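Local atomic coordinates of peroxisomal acyl-coenzyme A oxidase 1 (Arabidopsis thaliana, PDB entry 1W07), a protein that oxidises long- and medium-chain acyl-CoAs to 2-trans-enoyl-CoAs with FAD as cofactor, passing the electrons to oxygen to give hydrogen peroxide. Residues 19-22 and 23-26; 63-66 and 67-71; 548-551 and 552-556. The protein carries 1 engineered substitution. All coordinates share one frame; numbering follows the deposited sequence.

Contact 1. Residues 19-22 and 23-26; sequences EDMK and IVWA
Met21 and Lys22 give their carbonyls to the amides of Trp25 and Ala26 in regular i to i+4 helical bonds, each 3.1 Å from N to O (Trp25 N to Met21 O, Ala26 N to Lys22 O). One residue earlier the ladder is slacker: Asp20 O is shared by Val24 N at 3.4 Å and Ile23 N at 3.2 Å, both weak. On the buried flank Met21 SD lies 4.2 Å from Val24 CB, the two side chains crossing obliquely. With CG anti to the backbone N (chi1 -171°) and bends further out, the flexible methionine fits between Phe16, Ala606 and Leu552. Helix 18-26, in the N-terminal part of the acyl-CoA oxidase fold, is amphipathic, and its inner side also sends the indole of Trp25 against helices 278-309 and 328-363, where Arg345 makes a cation-pi contact and Tyr342 meets it edge-to-face. Elsewhere the helix carries an ion pair. Lys22, extended beyond CG, forms a salt bridge with Glu19, Lys22 NZ 3.1 Å from Glu19 OE2, on the syn side and 20° out of the carboxylate plane; NZ also bonds weakly to Asn608 OD1. Ile23 sets CG1 3.6 Å from Glu19 O and packs on Phe32 of helix 29-43.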
ATOM      1  N   GLU B  19     -16.900  24.212 -14.296  1.00 18.01           N
ATOM      2  CA  GLU B  19     -16.349  24.364 -15.630  1.00 21.82           C
ATOM      3  C   GLU B  19     -15.090  25.233 -15.641  1.00 20.92           C
ATOM      4  O   GLU B  19     -14.165  24.981 -16.421  1.00 23.18           O
ATOM      5  CB  GLU B  19     -17.413  24.911 -16.596  1.00 23.59           C
ATOM      6  CG  GLU B  19     -18.582  23.931 -16.842  1.00 29.44           C
ATOM      7  CD  GLU B  19     -18.134  22.515 -17.258  1.00 33.15           C
ATOM      8  OE1 GLU B  19     -17.409  22.370 -18.265  1.00 31.95           O
ATOM      9  OE2 GLU B  19     -18.518  21.535 -16.583  1.00 31.55           O
ATOM     10  N   ASP B  20     -15.035  26.232 -14.764  1.00 19.96           N
ATOM     11  CA  ASP B  20     -13.867  27.117 -14.656  1.00 19.85           C
ATOM     12  C   ASP B  20     -12.731  26.408 -13.923  1.00 20.66           C
ATOM     13  O   ASP B  20     -11.556  26.593 -14.251  1.00 20.00           O
ATOM     14  CB  ASP B  20     -14.231  28.397 -13.907  1.00 22.44           C
ATOM     15  CG  ASP B  20     -15.111  29.319 -14.734  1.00 25.22           C
ATOM     16  OD1 ASP B  20     -14.603  29.856 -15.740  1.00 23.17           O
ATOM     17  OD2 ASP B  20     -16.299  29.485 -14.391  1.00 21.91           O
ATOM     18  N   MET B  21     -13.072  25.596 -12.926  1.00 20.62           N
ATOM     19  CA  MET B  21     -12.051  24.847 -12.200  1.00 19.08           C
ATOM     20  C   MET B  21     -11.398  23.838 -13.143  1.00 20.17           C
ATOM     21  O   MET B  21     -10.228  23.503 -12.978  1.00 19.27           O
ATOM     22  CB  MET B  21     -12.658  24.103 -11.011  1.00 19.61           C
ATOM     23  CG  MET B  21     -11.611  23.476 -10.097  1.00 18.84           C
ATOM     24  SD  MET B  21     -10.519  24.709  -9.359  1.00 18.15           S
ATOM     25  CE  MET B  21     -11.386  25.055  -7.821  1.00 18.30           C
ATOM     26  N   LYS B  22     -12.159  23.337 -14.119  1.00 20.96           N
ATOM     27  CA  LYS B  22     -11.626  22.365 -15.084  1.00 19.17           C
ATOM     28  C   LYS B  22     -10.468  22.972 -15.859  1.00 18.59           C
ATOM     29  O   LYS B  22      -9.495  22.289 -16.174  1.00 18.66           O
ATOM     30  CB  LYS B  22     -12.703  21.917 -16.082  1.00 16.92           C
ATOM     31  CG  LYS B  22     -13.747  20.967 -15.495  1.00 18.58           C
ATOM     32  CD  LYS B  22     -14.756  20.511 -16.553  1.00 20.01           C
ATOM     33  CE  LYS B  22     -15.678  19.436 -15.982  1.00 20.52           C
ATOM     34  NZ  LYS B  22     -16.700  18.996 -16.972  1.00 25.02           N
ATOM     35  N   ILE B  23     -10.581  24.258 -16.182  1.00 21.92           N
ATOM     36  CA  ILE B  23      -9.529  24.960 -16.922  1.00 22.27           C
ATOM     37  C   ILE B  23      -8.280  25.112 -16.053  1.00 20.13           C
ATOM     38  O   ILE B  23      -7.155  25.026 -16.543  1.00 22.85           O
ATOM     39  CB  ILE B  23     -10.000  26.357 -17.357  1.00 24.49           C
ATOM     40  CG1 ILE B  23     -11.270  26.227 -18.210  1.00 25.54           C
ATOM     41  CG2 ILE B  23      -8.877  27.078 -18.110  1.00 23.89           C
ATOM     42  CD1 ILE B  23     -11.095  25.350 -19.431  1.00 29.43           C
ATOM     43  N   VAL B  24      -8.484  25.354 -14.764  1.00 21.59           N
ATOM     44  CA  VAL B  24      -7.373  25.496 -13.832  1.00 23.94           C
ATOM     45  C   VAL B  24      -6.562  24.196 -13.806  1.00 22.55           C
ATOM     46  O   VAL B  24      -5.333  24.214 -13.886  1.00 22.97           O
ATOM     47  CB  VAL B  24      -7.878  25.777 -12.390  1.00 26.78           C
ATOM     48  CG1 VAL B  24      -6.708  25.778 -11.419  1.00 27.02           C
ATOM     49  CG2 VAL B  24      -8.626  27.106 -12.335  1.00 24.13           C
ATOM     50  N   TRP B  25      -7.260  23.069 -13.696  1.00 20.64           N
ATOM     51  CA  TRP B  25      -6.616  21.755 -13.633  1.00 22.24           C
ATOM     52  C   TRP B  25      -5.843  21.429 -14.908  1.00 22.32           C
ATOM     53  O   TRP B  25      -4.729  20.903 -14.849  1.00 22.99           O
ATOM     54  CB  TRP B  25      -7.663  20.659 -13.353  1.00 19.62           C
ATOM     55  CG  TRP B  25      -7.081  19.272 -13.210  1.00 20.53           C
ATOM     56  CD1 TRP B  25      -7.051  18.282 -14.153  1.00 16.53           C
ATOM     57  CD2 TRP B  25      -6.386  18.757 -12.063  1.00 18.54           C
ATOM     58  NE1 TRP B  25      -6.373  17.184 -13.660  1.00 17.18           N
ATOM     59  CE2 TRP B  25      -5.958  17.452 -12.382  1.00 15.61           C
ATOM     60  CE3 TRP B  25      -6.086  19.279 -10.797  1.00 14.30           C
ATOM     61  CZ2 TRP B  25      -5.240  16.656 -11.478  1.00 16.43           C
ATOM     62  CZ3 TRP B  25      -5.373  18.492  -9.902  1.00 13.20           C
ATOM     63  CH2 TRP B  25      -4.958  17.190 -10.250  1.00 15.39           C
ATOM     64  N   ALA B  26      -6.438  21.755 -16.051  1.00 21.29           N
ATOM     65  CA  ALA B  26      -5.828  21.504 -17.348  1.00 21.79           C
ATOM     66  C   ALA B  26      -4.628  22.412 -17.568  1.00 23.96           C
ATOM     67  O   ALA B  26      -3.693  22.055 -18.285  1.00 23.78           O
ATOM     68  CB  ALA B  26      -6.853  21.718 -18.462  1.00 21.39           C
TER

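Contact 2. Residues 63-66 and 67-71; sequences KSTL and RKCAH
Lys63, Ser64, Thr65 and Leu66 accept from the amides of Arg67, Lys68, Cys69 and Ala70 in an unbroken i to i+4 ladder, with N to O distances of 2.9 to 3.0 Å. This is regular alpha-helix, the middle of helix 58-78 in the N-terminal domain of the acyl-CoA oxidase, and its side chains divide between the protein interior and the second subunit. Lys68 passes alongside Ser64: its CG lies 3.3 Å from Ser64 O and its CE 4.0 Å from Ser64 OG. CG is anti to the carbonyl carbon (chi1 -70°) and the rest of the chain is extended, which carries the ammonium back along the helix, and the long lysine chain takes its charge to partners beyond the helix. There NZ is gripped by Glu49 O and Gln95 OE1, while a water accepts from it at 3.2 Å. Gln95 also donates through NE2 to Thr65 OG1, which is bonded to Leu61 O one turn earlier; a hydroxyl suits this buried place because it can bond to both. Thr65 turns its methyl instead to Cys69, CG2 standing 4.3 Å from SG, and both residues are small enough to pack on Ala97. Leu66, Arg67 and Ala70 pack on Tyr650 of the second subunit, and charge borders them, since Lys63 forms long, weak ion pairs with Glu649 and Asp645 of that subunit. Farther along, His71 NE2 is hydrogen-bonded to Asp45 OD2. The water that Lys68 holds through NZ also bonds Ser64 OG at 2.7 Å, bridging the two side chains.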
ATOM      1  N   LYS B  63      -0.489  -9.445 -26.097  1.00 18.87           N
ATOM      2  CA  LYS B  63      -0.923  -9.375 -27.487  1.00 20.98           C
ATOM      3  C   LYS B  63      -1.887  -8.213 -27.688  1.00 21.17           C
ATOM      4  O   LYS B  63      -1.785  -7.458 -28.661  1.00 19.36           O
ATOM      5  CB  LYS B  63      -1.593 -10.685 -27.901  1.00 20.16           C
ATOM      6  CG  LYS B  63      -2.160 -10.629 -29.316  1.00 27.36           C
ATOM      7  CD  LYS B  63      -2.476 -12.017 -29.870  1.00 31.26           C
ATOM      8  CE  LYS B  63      -2.868 -11.945 -31.347  1.00 32.59           C
ATOM      9  NZ  LYS B  63      -3.011 -13.298 -31.960  1.00 33.56           N
ATOM     10  N   SER B  64      -2.834  -8.090 -26.766  1.00 21.15           N
ATOM     11  CA  SER B  64      -3.816  -7.018 -26.811  1.00 21.38           C
ATOM     12  C   SER B  64      -3.112  -5.662 -26.771  1.00 20.54           C
ATOM     13  O   SER B  64      -3.564  -4.699 -27.382  1.00 17.07           O
ATOM     14  CB  SER B  64      -4.765  -7.149 -25.618  1.00 22.33           C
ATOM     15  OG  SER B  64      -5.620  -6.030 -25.563  1.00 29.14           O
ATOM     16  N   THR B  65      -1.998  -5.604 -26.044  1.00 19.57           N
ATOM     17  CA  THR B  65      -1.216  -4.373 -25.911  1.00 17.15           C
ATOM     18  C   THR B  65      -0.576  -4.023 -27.253  1.00 19.04           C
ATOM     19  O   THR B  65      -0.551  -2.847 -27.662  1.00 15.59           O
ATOM     20  CB  THR B  65      -0.109  -4.531 -24.841  1.00 17.24           C
ATOM     21  OG1 THR B  65      -0.722  -4.736 -23.560  1.00 19.41           O
ATOM     22  CG2 THR B  65       0.784  -3.297 -24.797  1.00 15.51           C
ATOM     23  N   LEU B  66      -0.045  -5.033 -27.937  1.00 14.54           N
ATOM     24  CA  LEU B  66       0.584  -4.794 -29.233  1.00 18.06           C
ATOM     25  C   LEU B  66      -0.491  -4.294 -30.184  1.00 16.97           C
ATOM     26  O   LEU B  66      -0.244  -3.382 -30.970  1.00 18.50           O
ATOM     27  CB  LEU B  66       1.216  -6.074 -29.777  1.00 14.07           C
ATOM     28  CG  LEU B  66       2.338  -6.657 -28.907  1.00 21.19           C
ATOM     29  CD1 LEU B  66       2.985  -7.844 -29.640  1.00 19.30           C
ATOM     30  CD2 LEU B  66       3.370  -5.557 -28.559  1.00 16.05           C
ATOM     31  N   ARG B  67      -1.686  -4.878 -30.100  1.00 18.54           N
ATOM     32  CA  ARG B  67      -2.798  -4.462 -30.945  1.00 18.53           C
ATOM     33  C   ARG B  67      -3.160  -3.002 -30.697  1.00 19.65           C
ATOM     34  O   ARG B  67      -3.312  -2.224 -31.642  1.00 17.89           O
ATOM     35  CB  ARG B  67      -4.035  -5.319 -30.683  1.00 20.59           C
ATOM     36  CG  ARG B  67      -5.178  -5.015 -31.651  1.00 23.30           C
ATOM     37  CD  ARG B  67      -6.458  -5.720 -31.241  1.00 25.18           C
ATOM     38  NE  ARG B  67      -7.494  -5.549 -32.251  1.00 29.28           N
ATOM     39  CZ  ARG B  67      -8.798  -5.557 -31.990  1.00 32.45           C
ATOM     40  NH1 ARG B  67      -9.236  -5.724 -30.745  1.00 32.89           N
ATOM     41  NH2 ARG B  67      -9.670  -5.392 -32.978  1.00 29.81           N
ATOM     42  N   LYS B  68      -3.320  -2.634 -29.426  1.00 17.55           N
ATOM     43  CA  LYS B  68      -3.680  -1.255 -29.078  1.00 18.15           C
ATOM     44  C   LYS B  68      -2.631  -0.266 -29.566  1.00 17.17           C
ATOM     45  O   LYS B  68      -2.972   0.821 -30.017  1.00 19.97           O
ATOM     46  CB  LYS B  68      -3.849  -1.086 -27.562  1.00 16.06           C
ATOM     47  CG  LYS B  68      -5.073  -1.786 -26.979  1.00 20.17           C
ATOM     48  CD  LYS B  68      -5.193  -1.545 -25.469  1.00 15.07           C
ATOM     49  CE  LYS B  68      -6.496  -2.140 -24.936  1.00 18.81           C
ATOM     50  NZ  LYS B  68      -6.665  -2.008 -23.460  1.00 12.89           N
ATOM     51  N   CYS B  69      -1.357  -0.630 -29.474  1.00 12.11           N
ATOM     52  CA  CYS B  69      -0.318   0.284 -29.919  1.00 15.12           C
ATOM     53  C   CYS B  69      -0.355   0.456 -31.440  1.00 18.63           C
ATOM     54  O   CYS B  69      -0.174   1.560 -31.950  1.00 21.27           O
ATOM     55  CB  CYS B  69       1.061  -0.214 -29.477  1.00 15.85           C
ATOM     56  SG  CYS B  69       1.367  -0.109 -27.694  1.00 18.55           S
ATOM     57  N   ALA B  70      -0.597  -0.637 -32.154  1.00 20.12           N
ATOM     58  CA  ALA B  70      -0.653  -0.605 -33.611  1.00 21.13           C
ATOM     59  C   ALA B  70      -1.860   0.218 -34.053  1.00 21.82           C
ATOM     60  O   ALA B  70      -1.787   1.000 -35.006  1.00 26.16           O
ATOM     61  CB  ALA B  70      -0.749  -2.021 -34.161  1.00 19.71           C
ATOM     62  N   HIS B  71      -2.970   0.039 -33.352  1.00 19.98           N
ATOM     63  CA  HIS B  71      -4.175   0.770 -33.675  1.00 19.31           C
ATOM     64  C   HIS B  71      -3.933   2.257 -33.438  1.00 20.40           C
ATOM     65  O   HIS B  71      -4.434   3.102 -34.177  1.00 17.12           O
ATOM     66  CB  HIS B  71      -5.335   0.259 -32.816  1.00 23.08           C
ATOM     67  CG  HIS B  71      -6.656   0.865 -33.166  1.00 25.46           C
ATOM     68  ND1 HIS B  71      -7.306   0.609 -34.355  1.00 27.02           N
ATOM     69  CD2 HIS B  71      -7.439   1.739 -32.492  1.00 25.80           C
ATOM     70  CE1 HIS B  71      -8.435   1.294 -34.394  1.00 27.34           C
ATOM     71  NE2 HIS B  71      -8.539   1.991 -33.276  1.00 28.11           N
TER
HETATM   72  O   HOH W   1      -5.766  -5.033 -23.029  1.00 20.41           O

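Contact 3. Residues 548-551 and 552-556; sequences VKKQ and LNNLC
Gln551 and Asn554 meet in a local i to i+3 contact within the first turns of helix 548-566, part of the C-terminal region of the oxidase. A weak bond joins the two amides, Asn554 ND2 lying 3.3 Å from Gln551 OE1 with an N-H...O angle of 153°. Their planes stand 68° apart, so the groups meet at a steep angle instead of stacking. Gln551 folds over at chi2 (-49°), which brings its amide round to Asn554. A water closes a small ring by accepting from Gln551 NE2 at 3.0 Å and from Asn554 ND2 at 3.1 Å. Two primary amides suit this largely buried place: uncharged, they still offer both donor and acceptor groups. Asn554 packs on Leu592, Gln595 and Val596 of helix 579-596, Gln551 on Phe16 and Asn599, and Lys550 passes its CE 4.1 Å from Asn554 OD1.

Another face of the helix is apolar. Val548 CG1 comes within 4.3 Å of Leu552 CD1. Both residues pack on Met21 of helix 18-26, and Leu552 also on Tyr342 and Phe346; branched side chains suit such close helix packing. The backbone is regular, from Leu552 N to Val548 O at 3.1 Å through Leu555 N to Gln551 O. Apolar residues on one face and amides on another make this an amphipathic alpha-helix packed into the helical bundle of the C-terminal half of acyl-CoA oxidases.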
ATOM      1  N   VAL B 548     -13.928  29.969  -7.451  1.00 19.78           N
ATOM      2  CA  VAL B 548     -12.804  29.111  -7.800  1.00 19.52           C
ATOM      3  C   VAL B 548     -11.595  29.342  -6.885  1.00 21.72           C
ATOM      4  O   VAL B 548     -11.143  28.426  -6.183  1.00 15.55           O
ATOM      5  CB  VAL B 548     -12.397  29.346  -9.282  1.00 21.30           C
ATOM      6  CG1 VAL B 548     -11.142  28.562  -9.646  1.00 21.19           C
ATOM      7  CG2 VAL B 548     -13.551  28.933 -10.185  1.00 21.80           C
ATOM      8  N   LYS B 549     -11.082  30.571  -6.873  1.00 20.25           N
ATOM      9  CA  LYS B 549      -9.918  30.864  -6.050  1.00 23.51           C
ATOM     10  C   LYS B 549     -10.173  30.549  -4.579  1.00 22.73           C
ATOM     11  O   LYS B 549      -9.274  30.101  -3.876  1.00 25.17           O
ATOM     12  CB  LYS B 549      -9.486  32.329  -6.217  1.00 26.59           C
ATOM     13  CG  LYS B 549      -8.316  32.714  -5.305  1.00 32.14           C
ATOM     14  CD  LYS B 549      -7.773  34.116  -5.565  1.00 34.24           C
ATOM     15  CE  LYS B 549      -6.870  34.150  -6.784  1.00 36.28           C
ATOM     16  NZ  LYS B 549      -6.106  35.427  -6.856  1.00 37.27           N
ATOM     17  N   LYS B 550     -11.401  30.774  -4.126  1.00 23.39           N
ATOM     18  CA  LYS B 550     -11.757  30.503  -2.741  1.00 21.99           C
ATOM     19  C   LYS B 550     -11.582  29.021  -2.398  1.00 22.19           C
ATOM     20  O   LYS B 550     -11.057  28.671  -1.331  1.00 17.66           O
ATOM     21  CB  LYS B 550     -13.204  30.928  -2.498  1.00 25.66           C
ATOM     22  CG  LYS B 550     -13.751  30.556  -1.136  1.00 28.89           C
ATOM     23  CD  LYS B 550     -13.056  31.314  -0.014  1.00 33.42           C
ATOM     24  CE  LYS B 550     -13.594  30.885   1.338  1.00 37.02           C
ATOM     25  NZ  LYS B 550     -15.078  30.975   1.356  1.00 38.85           N
ATOM     26  N   GLN B 551     -12.030  28.146  -3.292  1.00 18.42           N
ATOM     27  CA  GLN B 551     -11.881  26.721  -3.038  1.00 18.36           C
ATOM     28  C   GLN B 551     -10.412  26.308  -3.097  1.00 17.99           C
ATOM     29  O   GLN B 551      -9.989  25.457  -2.331  1.00 17.07           O
ATOM     30  CB  GLN B 551     -12.724  25.910  -4.025  1.00 20.95           C
ATOM     31  CG  GLN B 551     -14.214  26.054  -3.779  1.00 19.26           C
ATOM     32  CD  GLN B 551     -14.569  25.837  -2.324  1.00 23.93           C
ATOM     33  OE1 GLN B 551     -14.256  24.795  -1.747  1.00 23.69           O
ATOM     34  NE2 GLN B 551     -15.219  26.826  -1.715  1.00 22.74           N
ATOM     35  N   LEU B 552      -9.632  26.908  -3.993  1.00 15.88           N
ATOM     36  CA  LEU B 552      -8.208  26.590  -4.072  1.00 19.07           C
ATOM     37  C   LEU B 552      -7.523  27.047  -2.780  1.00 17.07           C
ATOM     38  O   LEU B 552      -6.580  26.416  -2.293  1.00 18.46           O
ATOM     39  CB  LEU B 552      -7.565  27.281  -5.280  1.00 19.03           C
ATOM     40  CG  LEU B 552      -8.030  26.753  -6.642  1.00 19.11           C
ATOM     41  CD1 LEU B 552      -7.378  27.556  -7.761  1.00 23.37           C
ATOM     42  CD2 LEU B 552      -7.674  25.273  -6.755  1.00 18.17           C
ATOM     43  N   ASN B 553      -8.014  28.148  -2.218  1.00 19.03           N
ATOM     44  CA  ASN B 553      -7.467  28.684  -0.975  1.00 20.03           C
ATOM     45  C   ASN B 553      -7.731  27.674   0.136  1.00 19.04           C
ATOM     46  O   ASN B 553      -6.851  27.386   0.952  1.00 19.08           O
ATOM     47  CB  ASN B 553      -8.122  30.026  -0.639  1.00 21.79           C
ATOM     48  CG  ASN B 553      -7.446  30.724   0.520  1.00 25.30           C
ATOM     49  OD1 ASN B 553      -6.467  31.450   0.343  1.00 30.44           O
ATOM     50  ND2 ASN B 553      -7.950  30.487   1.722  1.00 25.53           N
ATOM     51  N   ASN B 554      -8.942  27.128   0.164  1.00 16.38           N
ATOM     52  CA  ASN B 554      -9.286  26.122   1.171  1.00 17.50           C
ATOM     53  C   ASN B 554      -8.317  24.940   1.093  1.00 17.09           C
ATOM     54  O   ASN B 554      -7.755  24.522   2.094  1.00 15.29           O
ATOM     55  CB  ASN B 554     -10.727  25.601   0.968  1.00 20.32           C
ATOM     56  CG  ASN B 554     -11.804  26.620   1.341  1.00 24.74           C
ATOM     57  OD1 ASN B 554     -11.615  27.450   2.235  1.00 26.34           O
ATOM     58  ND2 ASN B 554     -12.957  26.524   0.686  1.00 24.89           N
ATOM     59  N   LEU B 555      -8.135  24.396  -0.108  1.00 18.39           N
ATOM     60  CA  LEU B 555      -7.249  23.256  -0.303  1.00 17.10           C
ATOM     61  C   LEU B 555      -5.803  23.613   0.044  1.00 16.59           C
ATOM     62  O   LEU B 555      -5.095  22.824   0.674  1.00 16.32           O
ATOM     63  CB  LEU B 555      -7.337  22.755  -1.751  1.00 17.64           C
ATOM     64  CG  LEU B 555      -8.701  22.222  -2.213  1.00 17.71           C
ATOM     65  CD1 LEU B 555      -8.643  21.831  -3.705  1.00 15.84           C
ATOM     66  CD2 LEU B 555      -9.095  21.034  -1.328  1.00 17.36           C
ATOM     67  N   CYS B 556      -5.369  24.807  -0.353  1.00 16.83           N
ATOM     68  CA  CYS B 556      -4.011  25.248  -0.066  1.00 15.63           C
ATOM     69  C   CYS B 556      -3.703  25.150   1.412  1.00 16.06           C
ATOM     70  O   CYS B 556      -2.670  24.598   1.791  1.00 14.16           O
ATOM     71  CB  CYS B 556      -3.790  26.694  -0.524  1.00 18.82           C
ATOM     72  SG  CYS B 556      -2.171  27.399  -0.088  1.00 21.46           S
TER
HETATM   73  O   HOH W   2     -15.960  27.297   1.143  1.00 36.36           O

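In the fold
Along the chain the contacts come in series, on helices 18-26, 58-78 and 548-566. Contacts 1 and 3, though more than 500 residues apart in sequence, have centres about 13 Å apart and touch: Met21 CE lies 3.9 Å from Leu552 CD2, and Val24 CG2 is 4.0 Å from Val548 CG1. The start of the chain is thus packed on the C-terminal helical region, away from the flavin site. Contact 2 lies, like contact 1, in the N-terminal part of the chain, yet their centres are about 32 Å apart. It lies nearer the flavin, the side chain of Thr65 being about 14 Å from a bound FAD, and borders the second subunit of the homodimer.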